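Quinoline 2-oxidoreductase large subunit (Pseudomonas putida, PDB 1T3Q) carries the molybdenum centre and its pterin cytosine dinucleotide in a molybdenum hydroxylase of the xanthine dehydrogenase family that oxidises quinoline at carbon 2. Local coordinates at residues T488-I491 and V497-T500; L514-A519 and T668-M673; G549-A554 and A628-S633. All coordinates share one frame; numbering follows the deposited sequence.

All three contacts are buried but differ in chemistry. Contact 1 lies farthest from the centre of the chain, about 27 Å, against a second copy of the subunit; it is a ladder of backbone hydrogen bonds with valines on one face and polar side chains on the other. Contacts 2 and 3 meet where I517 and I670 pack on the start of helix 549-576, and both bind the cofactor through backbone atoms, contact 2 at the cytosine and contact 3 at the diphosphate. Contact 2 adds an amide pair, whereas contact 3 joins its segments by apolar side chains and carbonyl-to-ring contacts. Contact 1 joins contact 2 through V499 on A518, and shares a sheet with contact 3.

Contact 1 of 3, residues T488-I491 and V497-T500; sequences TVRI and VTVT
V497, at the start of the returning strand of a β hairpin, sets its CG1 4.0 Å from CG1 of V489. Both methyls stand anti to their own backbone N (chi1 -178° in V497), which brings them together diagonally, since the ladder itself pairs V497 with I491 and V489 with V499. T498 follows as the partner of R490 in a hydrogen-bonded antiparallel pair. Its N donates to R490 O at 2.9 Å, nearly along the C=O axis, and its O receives R490 N. Their side chains run alongside each other on the opposite face from the valines. A bend in the arginine at chi3 (69°) turns the edge of the guanidinium to the threonine, and NH2 makes a weak hydrogen bond of 3.4 Å to T498 OG1. The stronger hold on both comes from D492, which forms a salt bridge with R490 NE and a hydrogen bond with T498 OG1. V499 returns to the valine face, its CG2 4.2 Å from V489 CG2. T500 closes the ladder opposite T488, with N to T488 O at 2.8 Å and a reciprocal bond from T488 N. A water bonds T500 OG1 (2.7 Å) and T498 O and reaches weakly across to T488 O, with more acceptors near it than protons to give. T500 OG1 also bonds Q532 NE2 of strand 529-532 and N538 ND2 of the second subunit, while T488 OG1 bonds T627. The threonine and arginine face meets that second subunit, where T536 O receives R490 NH1. Within the four-stranded mixed sheet the hairpin is flanked by strand 529-532 beside 497-501 and strand 625-629 beside 486-491. Helix 549-576 covers V489, I491 and V499, and helix 602-611 adds to the cover over I491.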
loop_
_atom_site.group_PDB
_atom_site.type_symbol
_atom_site.label_atom_id
_atom_site.label_comp_id
_atom_site.label_asym_id
_atom_site.label_seq_id
_atom_site.Cartn_x
_atom_site.Cartn_y
_atom_site.Cartn_z
ATOM N N THR B 488 -6.886 -0.816 -20.398
ATOM C CA THR B 488 -5.524 -0.816 -20.879
ATOM C C THR B 488 -5.077 -2.262 -20.926
ATOM O O THR B 488 -5.440 -3.063 -20.062
ATOM C CB THR B 488 -4.589 -0.009 -19.954
ATOM O OG1 THR B 488 -4.989 1.368 -19.960
ATOM C CG2 THR B 488 -3.152 -0.111 -20.432
ATOM N N VAL B 489 -4.319 -2.595 -21.960
ATOM C CA VAL B 489 -3.810 -3.943 -22.124
ATOM C C VAL B 489 -2.348 -3.851 -22.503
ATOM O O VAL B 489 -1.979 -3.128 -23.433
ATOM C CB VAL B 489 -4.573 -4.715 -23.229
ATOM C CG1 VAL B 489 -3.908 -6.064 -23.475
ATOM C CG2 VAL B 489 -6.016 -4.924 -22.813
ATOM N N ARG B 490 -1.516 -4.569 -21.759
ATOM C CA ARG B 490 -0.092 -4.607 -22.022
ATOM C C ARG B 490 0.318 -6.052 -22.194
ATOM O O ARG B 490 -0.094 -6.915 -21.422
ATOM C CB ARG B 490 0.711 -4.026 -20.850
ATOM C CG ARG B 490 2.228 -4.199 -21.002
ATOM C CD ARG B 490 2.981 -3.628 -19.800
ATOM N NE ARG B 490 2.759 -4.426 -18.596
ATOM C CZ ARG B 490 2.952 -3.985 -17.356
ATOM N NH1 ARG B 490 3.373 -2.745 -17.142
ATOM N NH2 ARG B 490 2.712 -4.783 -16.326
ATOM N N ILE B 491 1.114 -6.314 -23.218
ATOM C CA ILE B 491 1.621 -7.656 -23.420
ATOM C C ILE B 491 2.995 -7.569 -22.792
ATOM O O ILE B 491 3.850 -6.822 -23.261
ATOM C CB ILE B 491 1.773 -8.015 -24.911
ATOM C CG1 ILE B 491 0.415 -7.929 -25.613
ATOM C CG2 ILE B 491 2.352 -9.431 -25.034
ATOM C CD1 ILE B 491 0.476 -8.206 -27.117
ATOM N N VAL B 497 0.059 -11.369 -20.144
ATOM C CA VAL B 497 -0.794 -10.211 -20.400
ATOM C C VAL B 497 -1.298 -9.519 -19.134
ATOM O O VAL B 497 -1.801 -10.170 -18.220
ATOM C CB VAL B 497 -2.016 -10.629 -21.245
ATOM C CG1 VAL B 497 -2.879 -9.424 -21.559
ATOM C CG2 VAL B 497 -1.552 -11.300 -22.532
ATOM N N THR B 498 -1.174 -8.192 -19.104
ATOM C CA THR B 498 -1.626 -7.387 -17.969
ATOM C C THR B 498 -2.749 -6.464 -18.432
ATOM O O THR B 498 -2.543 -5.607 -19.292
ATOM C CB THR B 498 -0.485 -6.527 -17.401
ATOM O OG1 THR B 498 0.584 -7.377 -16.972
ATOM C CG2 THR B 498 -0.979 -5.697 -16.213
ATOM N N VAL B 499 -3.936 -6.658 -17.868
ATOM C CA VAL B 499 -5.107 -5.859 -18.212
ATOM C C VAL B 499 -5.458 -4.930 -17.057
ATOM O O VAL B 499 -5.430 -5.338 -15.895
ATOM C CB VAL B 499 -6.334 -6.764 -18.494
ATOM C CG1 VAL B 499 -7.550 -5.918 -18.841
ATOM C CG2 VAL B 499 -6.017 -7.729 -19.622
ATOM N N THR B 500 -5.770 -3.679 -17.375
ATOM C CA THR B 500 -6.161 -2.722 -16.351
ATOM C C THR B 500 -7.558 -2.242 -16.707
ATOM O O THR B 500 -7.821 -1.814 -17.834
ATOM C CB THR B 500 -5.203 -1.515 -16.278
ATOM O OG1 THR B 500 -3.863 -1.979 -16.071
ATOM C CG2 THR B 500 -5.588 -0.602 -15.109
HETATM O O HOH W 1 -2.702 -2.993 -18.263
#

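Contact 2 of 3, residues L514-A519 and T668-M673. With MCN (pterin cytosine dinucleotide), chain N.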
loop_
_atom_site.group_PDB
_atom_site.type_symbol
_atom_site.label_atom_id
_atom_site.label_comp_id
_atom_site.label_asym_id
_atom_site.label_seq_id
_atom_site.Cartn_x
_atom_site.Cartn_y
_atom_site.Cartn_z
ATOM N N LEU B 514 -13.107 -11.282 -16.964
ATOM C CA LEU B 514 -12.433 -10.333 -17.840
ATOM C C LEU B 514 -11.142 -10.959 -18.369
ATOM O O LEU B 514 -10.701 -10.651 -19.474
ATOM C CB LEU B 514 -12.132 -9.017 -17.100
ATOM C CG LEU B 514 -13.363 -8.217 -16.648
ATOM C CD1 LEU B 514 -12.913 -6.919 -15.972
ATOM C CD2 LEU B 514 -14.261 -7.911 -17.850
ATOM N N ALA B 515 -10.538 -11.847 -17.580
ATOM C CA ALA B 515 -9.311 -12.509 -18.003
ATOM C C ALA B 515 -9.638 -13.456 -19.152
ATOM O O ALA B 515 -8.851 -13.602 -20.084
ATOM C CB ALA B 515 -8.693 -13.293 -16.837
ATOM N N GLN B 516 -10.796 -14.108 -19.059
ATOM C CA GLN B 516 -11.247 -15.037 -20.090
ATOM C C GLN B 516 -11.413 -14.301 -21.416
ATOM O O GLN B 516 -11.077 -14.825 -22.479
ATOM C CB GLN B 516 -12.575 -15.680 -19.679
ATOM C CG GLN B 516 -12.448 -16.676 -18.530
ATOM C CD GLN B 516 -13.778 -17.297 -18.151
ATOM O OE1 GLN B 516 -14.415 -16.883 -17.187
ATOM N NE2 GLN B 516 -14.210 -18.293 -18.923
ATOM N N ILE B 517 -11.929 -13.079 -21.347
ATOM C CA ILE B 517 -12.130 -12.264 -22.541
ATOM C C ILE B 517 -10.788 -11.867 -23.155
ATOM O O ILE B 517 -10.575 -12.029 -24.356
ATOM C CB ILE B 517 -12.919 -10.965 -22.213
ATOM C CG1 ILE B 517 -14.350 -11.314 -21.791
ATOM C CG2 ILE B 517 -12.924 -10.035 -23.431
ATOM C CD1 ILE B 517 -15.146 -10.128 -21.273
ATOM N N ALA B 518 -9.883 -11.353 -22.326
ATOM C CA ALA B 518 -8.578 -10.922 -22.809
ATOM C C ALA B 518 -7.781 -12.076 -23.408
ATOM O O ALA B 518 -7.094 -11.913 -24.419
ATOM C CB ALA B 518 -7.788 -10.272 -21.675
ATOM N N ALA B 519 -7.871 -13.237 -22.771
ATOM C CA ALA B 519 -7.165 -14.427 -23.229
ATOM C C ALA B 519 -7.592 -14.783 -24.653
ATOM O O ALA B 519 -6.753 -15.053 -25.518
ATOM C CB ALA B 519 -7.458 -15.587 -22.296
ATOM N N THR B 668 -23.816 -14.538 -25.649
ATOM C CA THR B 668 -22.736 -15.464 -25.339
ATOM C C THR B 668 -22.348 -15.374 -23.864
ATOM O O THR B 668 -21.984 -14.307 -23.382
ATOM C CB THR B 668 -21.483 -15.149 -26.187
ATOM O OG1 THR B 668 -21.790 -15.335 -27.573
ATOM C CG2 THR B 668 -20.319 -16.059 -25.798
ATOM N N MET B 669 -22.437 -16.493 -23.150
ATOM C CA MET B 669 -22.049 -16.520 -21.739
ATOM C C MET B 669 -20.535 -16.655 -21.651
ATOM O O MET B 669 -19.946 -17.517 -22.306
ATOM C CB MET B 669 -22.674 -17.714 -21.015
ATOM C CG MET B 669 -24.180 -17.689 -20.881
ATOM S SD MET B 669 -24.741 -19.094 -19.894
ATOM C CE MET B 669 -24.725 -20.393 -21.117
ATOM N N ILE B 670 -19.901 -15.814 -20.839
ATOM C CA ILE B 670 -18.454 -15.885 -20.669
ATOM C C ILE B 670 -18.140 -17.071 -19.759
ATOM O O ILE B 670 -17.267 -17.887 -20.053
ATOM C CB ILE B 670 -17.902 -14.615 -19.992
ATOM C CG1 ILE B 670 -18.239 -13.381 -20.832
ATOM C CG2 ILE B 670 -16.390 -14.732 -19.801
ATOM C CD1 ILE B 670 -17.928 -12.075 -20.111
ATOM N N ASN B 671 -18.884 -17.161 -18.661
ATOM C CA ASN B 671 -18.687 -18.202 -17.665
ATOM C C ASN B 671 -20.063 -18.657 -17.182
ATOM O O ASN B 671 -20.658 -18.036 -16.299
ATOM C CB ASN B 671 -17.863 -17.621 -16.507
ATOM C CG ASN B 671 -17.356 -18.679 -15.554
ATOM O OD1 ASN B 671 -18.138 -19.428 -14.977
ATOM N ND2 ASN B 671 -16.035 -18.740 -15.378
ATOM N N PRO B 672 -20.595 -19.744 -17.768
ATOM C CA PRO B 672 -21.912 -20.269 -17.392
ATOM C C PRO B 672 -22.099 -20.436 -15.884
ATOM O O PRO B 672 -23.160 -20.124 -15.352
ATOM C CB PRO B 672 -21.983 -21.592 -18.151
ATOM C CG PRO B 672 -21.194 -21.293 -19.396
ATOM C CD PRO B 672 -19.991 -20.563 -18.837
ATOM N N MET B 673 -21.075 -20.937 -15.203
ATOM C CA MET B 673 -21.140 -21.124 -13.757
ATOM C C MET B 673 -21.430 -19.789 -13.054
ATOM O O MET B 673 -22.317 -19.693 -12.203
ATOM C CB MET B 673 -19.812 -21.681 -13.247
ATOM C CG MET B 673 -19.773 -21.917 -11.743
ATOM S SD MET B 673 -18.151 -22.495 -11.189
ATOM C CE MET B 673 -17.227 -20.934 -11.253
HETATM N N1 MCN N . -21.391 -12.690 -17.160
HETATM C C2 MCN N . -20.896 -13.720 -18.024
HETATM N N3 MCN N . -21.435 -13.669 -19.300
HETATM C C4 MCN N . -22.369 -12.753 -19.772
HETATM C C5 MCN N . -22.851 -11.728 -18.838
HETATM C C6 MCN N . -22.364 -11.697 -17.553
HETATM O O2 MCN N . -20.107 -14.547 -17.623
HETATM N N4 MCN N . -22.808 -12.796 -21.012
HETATM C "C1'" MCN N . -20.772 -12.688 -15.712
HETATM C C2D MCN N . -19.586 -11.627 -15.579
HETATM O "O2'" MCN N . -18.562 -12.135 -14.653
HETATM C "C3'" MCN N . -20.296 -10.372 -15.117
HETATM C C4D MCN N . -21.379 -10.864 -14.186
HETATM O O4D MCN N . -21.699 -12.262 -14.672
HETATM O "O3'" MCN N . -19.344 -9.490 -14.424
HETATM C "C5'" MCN N . -22.603 -9.919 -14.017
HETATM O "O5'" MCN N . -23.030 -9.620 -15.323
HETATM P PA MCN N . -23.192 -8.163 -15.908
HETATM O O1A MCN N . -22.099 -7.999 -16.919
HETATM O O2A MCN N . -24.657 -8.080 -16.300
HETATM O O3A MCN N . -23.109 -6.979 -14.794
HETATM P PB MCN N . -21.858 -6.348 -14.019
HETATM O O1B MCN N . -21.790 -4.907 -14.404
HETATM O O2B MCN N . -20.621 -7.177 -14.210
HETATM O O3B MCN N . -22.269 -6.494 -12.475
HETATM C C10 MCN N . -23.125 -5.562 -11.865
HETATM C "C9'" MCN N . -24.440 -6.254 -11.716
HETATM C "C8'" MCN N . -25.336 -5.239 -10.968
HETATM S "S8'" MCN N . -25.649 -3.711 -11.840
HETATM C "C7'" MCN N . -25.902 -5.419 -9.772
HETATM S "S7'" MCN N . -26.918 -4.226 -8.917
HETATM C "C6'" MCN N . -25.593 -6.754 -9.013
HETATM C C7 MCN N . -25.263 -7.857 -9.982
HETATM O "O9'" MCN N . -24.219 -7.472 -10.862
HETATM N "N5'" MCN N . -24.556 -6.389 -7.961
HETATM C C4A MCN N . -23.944 -7.619 -7.495
HETATM N "N8'" MCN N . -24.816 -9.087 -9.244
HETATM C C4B MCN N . -24.079 -8.911 -8.036
HETATM N "N1'" MCN N . -23.459 -10.089 -7.548
HETATM C "C2'" MCN N . -22.676 -9.909 -6.458
HETATM N "N2'" MCN N . -22.074 -11.004 -5.945
HETATM N "N3'" MCN N . -22.459 -8.677 -5.876
HETATM C "C4'" MCN N . -23.042 -7.433 -6.325
HETATM O "O4'" MCN N . -22.801 -6.395 -5.760
#
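Q516 meets I670 first with its CB, 3.9 Å from I670 CG2. The chain is extended beyond CG (chi2 -180°), carrying CD over the same methyl and the amide on to N671. There OE1 accepts a nearly straight hydrogen bond from N671 ND2 at 3.1 Å (169° at the hydrogen). OE1 lies in the amide plane of N671, yet the two amides stand almost perpendicular, 89° apart, and the donor is tilted from the carbonyl plane of the glutamine. At the other branch, NE2 donates to the carbonyls of S13 and T16, while N671 ND2 also bonds V18 O. N671 is the N-cap of helix 672-692, its OD1 taking I674 N, and it ends a cofactor-binding loop that meets the cytosine edge with three backbone hydrogen bonds: T668 O receives N4 at 2.9 Å, I670 N donates to N3 at 3.1 Å and N671 N donates to O2 at 3.1 Å. A leucine in place of Q516 would probably leave N671 ND2 without one of its acceptors and the S13 and T16 carbonyls without this donor. Beside the amides, I517 CD1 packs against I670 CD1 at 3.6 Å.

Contact 3 of 3, residues G549-A554 and A628-S633; sequences GAVIGA and ATYDPS. With MCN (pterin cytosine dinucleotide), chain N.
V551 and I552, in the first turn of helix 549-576, pack on Y630 and P632 in the chain that leaves strand 625-629. The helix begins at the cofactor, its N-terminus supplying a backbone anion-binding site for the diphosphate in the molybdopterin-binding domain. Apolar contacts join the two segments. I552 CD1 lies 3.9 Å from P632 CD and also reaches the CD1 corner of the Y630 ring, because the side chain folds at chi2 (-62°) instead of extending. V551 CG1 touches the CE1 and hydroxyl end of the same ring, crossing it at a slant. Within the second segment, P632 N lies 3.8 Å above one face of the Y630 ring, toward the rim. Carbonyls meet the ring's carbons next: V551 O is 3.6 Å from Y630 CE1, and I552 O comes near CD1, both obliquely. The polar end of the tyrosine is fixed apart from the helix, its OH hydrogen-bonded to L733 O, while I552 O bonds the S556 hydroxyl. Hydrogen bonds to the cofactor leave from the helix start, where the helix dipole would probably help to stabilise the phosphates. A550 N donates to O1A at 2.8 Å and G549 N to O1B at 2.7 Å, and a β carbon on G549 would clash with phosphate oxygen O2B.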
loop_
_atom_site.group_PDB
_atom_site.type_symbol
_atom_site.label_atom_id
_atom_site.label_comp_id
_atom_site.label_asym_id
_atom_site.label_seq_id
_atom_site.Cartn_x
_atom_site.Cartn_y
_atom_site.Cartn_z
ATOM N N GLY B 549 -20.927 -4.556 -16.954
ATOM C CA GLY B 549 -19.568 -5.040 -16.812
ATOM C C GLY B 549 -19.053 -5.956 -17.904
ATOM O O GLY B 549 -18.016 -5.680 -18.508
ATOM N N ALA B 550 -19.757 -7.056 -18.142
ATOM C CA ALA B 550 -19.352 -8.015 -19.168
ATOM C C ALA B 550 -19.263 -7.352 -20.540
ATOM O O ALA B 550 -18.289 -7.537 -21.260
ATOM C CB ALA B 550 -20.340 -9.176 -19.213
ATOM N N VAL B 551 -20.279 -6.570 -20.886
ATOM C CA VAL B 551 -20.314 -5.887 -22.177
ATOM C C VAL B 551 -19.243 -4.816 -22.316
ATOM O O VAL B 551 -18.440 -4.852 -23.246
ATOM C CB VAL B 551 -21.698 -5.246 -22.426
ATOM C CG1 VAL B 551 -21.643 -4.331 -23.651
ATOM C CG2 VAL B 551 -22.740 -6.340 -22.630
ATOM N N ILE B 552 -19.238 -3.862 -21.389
ATOM C CA ILE B 552 -18.267 -2.779 -21.408
ATOM C C ILE B 552 -16.850 -3.323 -21.295
ATOM O O ILE B 552 -15.930 -2.830 -21.951
ATOM C CB ILE B 552 -18.526 -1.788 -20.252
ATOM C CG1 ILE B 552 -19.899 -1.132 -20.431
ATOM C CG2 ILE B 552 -17.436 -0.737 -20.211
ATOM C CD1 ILE B 552 -20.022 -0.304 -21.709
ATOM N N GLY B 553 -16.678 -4.342 -20.458
ATOM C CA GLY B 553 -15.370 -4.947 -20.298
ATOM C C GLY B 553 -14.943 -5.601 -21.597
ATOM O O GLY B 553 -13.826 -5.388 -22.067
ATOM N N ALA B 554 -15.834 -6.397 -22.185
ATOM C CA ALA B 554 -15.522 -7.070 -23.442
ATOM C C ALA B 554 -15.139 -6.038 -24.497
ATOM O O ALA B 554 -14.112 -6.168 -25.168
ATOM C CB ALA B 554 -16.722 -7.893 -23.921
ATOM N N ALA B 628 -8.067 2.102 -24.680
ATOM C CA ALA B 628 -9.176 2.451 -25.550
ATOM C C ALA B 628 -10.493 2.445 -24.799
ATOM O O ALA B 628 -10.735 1.588 -23.951
ATOM C CB ALA B 628 -9.251 1.469 -26.722
ATOM N N THR B 629 -11.347 3.412 -25.105
ATOM C CA THR B 629 -12.648 3.454 -24.477
ATOM C C THR B 629 -13.626 2.750 -25.409
ATOM O O THR B 629 -13.391 2.666 -26.621
ATOM C CB THR B 629 -13.132 4.896 -24.245
ATOM O OG1 THR B 629 -14.393 4.861 -23.567
ATOM C CG2 THR B 629 -13.297 5.626 -25.578
ATOM N N TYR B 630 -14.716 2.243 -24.843
ATOM C CA TYR B 630 -15.732 1.559 -25.629
ATOM C C TYR B 630 -17.120 1.949 -25.155
ATOM O O TYR B 630 -17.354 2.160 -23.963
ATOM C CB TYR B 630 -15.543 0.037 -25.545
ATOM C CG TYR B 630 -16.746 -0.777 -25.980
ATOM C CD1 TYR B 630 -17.708 -1.176 -25.055
ATOM C CD2 TYR B 630 -16.907 -1.175 -27.311
ATOM C CE1 TYR B 630 -18.795 -1.955 -25.432
ATOM C CE2 TYR B 630 -17.996 -1.957 -27.701
ATOM C CZ TYR B 630 -18.933 -2.345 -26.752
ATOM O OH TYR B 630 -19.989 -3.146 -27.109
ATOM N N ASP B 631 -18.039 2.041 -26.108
ATOM C CA ASP B 631 -19.416 2.419 -25.836
ATOM C C ASP B 631 -20.233 1.772 -26.956
ATOM O O ASP B 631 -20.007 2.051 -28.126
ATOM C CB ASP B 631 -19.514 3.953 -25.881
ATOM C CG ASP B 631 -20.842 4.485 -25.373
ATOM O OD1 ASP B 631 -21.556 3.756 -24.652
ATOM O OD2 ASP B 631 -21.161 5.654 -25.683
ATOM N N PRO B 632 -21.164 0.868 -26.617
ATOM C CA PRO B 632 -21.954 0.240 -27.682
ATOM C C PRO B 632 -22.659 1.244 -28.587
ATOM O O PRO B 632 -23.068 2.315 -28.144
ATOM C CB PRO B 632 -22.923 -0.667 -26.918
ATOM C CG PRO B 632 -22.918 -0.118 -25.517
ATOM C CD PRO B 632 -21.507 0.301 -25.305
ATOM N N SER B 633 -22.798 0.884 -29.857
ATOM C CA SER B 633 -23.423 1.754 -30.847
ATOM C C SER B 633 -24.943 1.771 -30.771
ATOM O O SER B 633 -25.595 2.588 -31.424
ATOM C CB SER B 633 -22.991 1.322 -32.247
ATOM O OG SER B 633 -23.372 -0.019 -32.491
HETATM N N1 MCN N . -21.391 -12.690 -17.160
HETATM C C2 MCN N . -20.896 -13.720 -18.024
HETATM N N3 MCN N . -21.435 -13.669 -19.300
HETATM C C4 MCN N . -22.369 -12.753 -19.772
HETATM C C5 MCN N . -22.851 -11.728 -18.838
HETATM C C6 MCN N . -22.364 -11.697 -17.553
HETATM O O2 MCN N . -20.107 -14.547 -17.623
HETATM N N4 MCN N . -22.808 -12.796 -21.012
HETATM C "C1'" MCN N . -20.772 -12.688 -15.712
HETATM C C2D MCN N . -19.586 -11.627 -15.579
HETATM O "O2'" MCN N . -18.562 -12.135 -14.653
HETATM C "C3'" MCN N . -20.296 -10.372 -15.117
HETATM C C4D MCN N . -21.379 -10.864 -14.186
HETATM O O4D MCN N . -21.699 -12.262 -14.672
HETATM O "O3'" MCN N . -19.344 -9.490 -14.424
HETATM C "C5'" MCN N . -22.603 -9.919 -14.017
HETATM O "O5'" MCN N . -23.030 -9.620 -15.323
HETATM P PA MCN N . -23.192 -8.163 -15.908
HETATM O O1A MCN N . -22.099 -7.999 -16.919
HETATM O O2A MCN N . -24.657 -8.080 -16.300
HETATM O O3A MCN N . -23.109 -6.979 -14.794
HETATM P PB MCN N . -21.858 -6.348 -14.019
HETATM O O1B MCN N . -21.790 -4.907 -14.404
HETATM O O2B MCN N . -20.621 -7.177 -14.210
HETATM O O3B MCN N . -22.269 -6.494 -12.475
HETATM C C10 MCN N . -23.125 -5.562 -11.865
HETATM C "C9'" MCN N . -24.440 -6.254 -11.716
HETATM C "C8'" MCN N . -25.336 -5.239 -10.968
HETATM S "S8'" MCN N . -25.649 -3.711 -11.840
HETATM C "C7'" MCN N . -25.902 -5.419 -9.772
HETATM S "S7'" MCN N . -26.918 -4.226 -8.917
HETATM C "C6'" MCN N . -25.593 -6.754 -9.013
HETATM C C7 MCN N . -25.263 -7.857 -9.982
HETATM O "O9'" MCN N . -24.219 -7.472 -10.862
HETATM N "N5'" MCN N . -24.556 -6.389 -7.961
HETATM C C4A MCN N . -23.944 -7.619 -7.495
HETATM N "N8'" MCN N . -24.816 -9.087 -9.244
HETATM C C4B MCN N . -24.079 -8.911 -8.036
HETATM N "N1'" MCN N . -23.459 -10.089 -7.548
HETATM C "C2'" MCN N . -22.676 -9.909 -6.458
HETATM N "N2'" MCN N . -22.074 -11.004 -5.945
HETATM N "N3'" MCN N . -22.459 -8.677 -5.876
HETATM C "C4'" MCN N . -23.042 -7.433 -6.325
HETATM O "O4'" MCN N . -22.801 -6.395 -5.760
#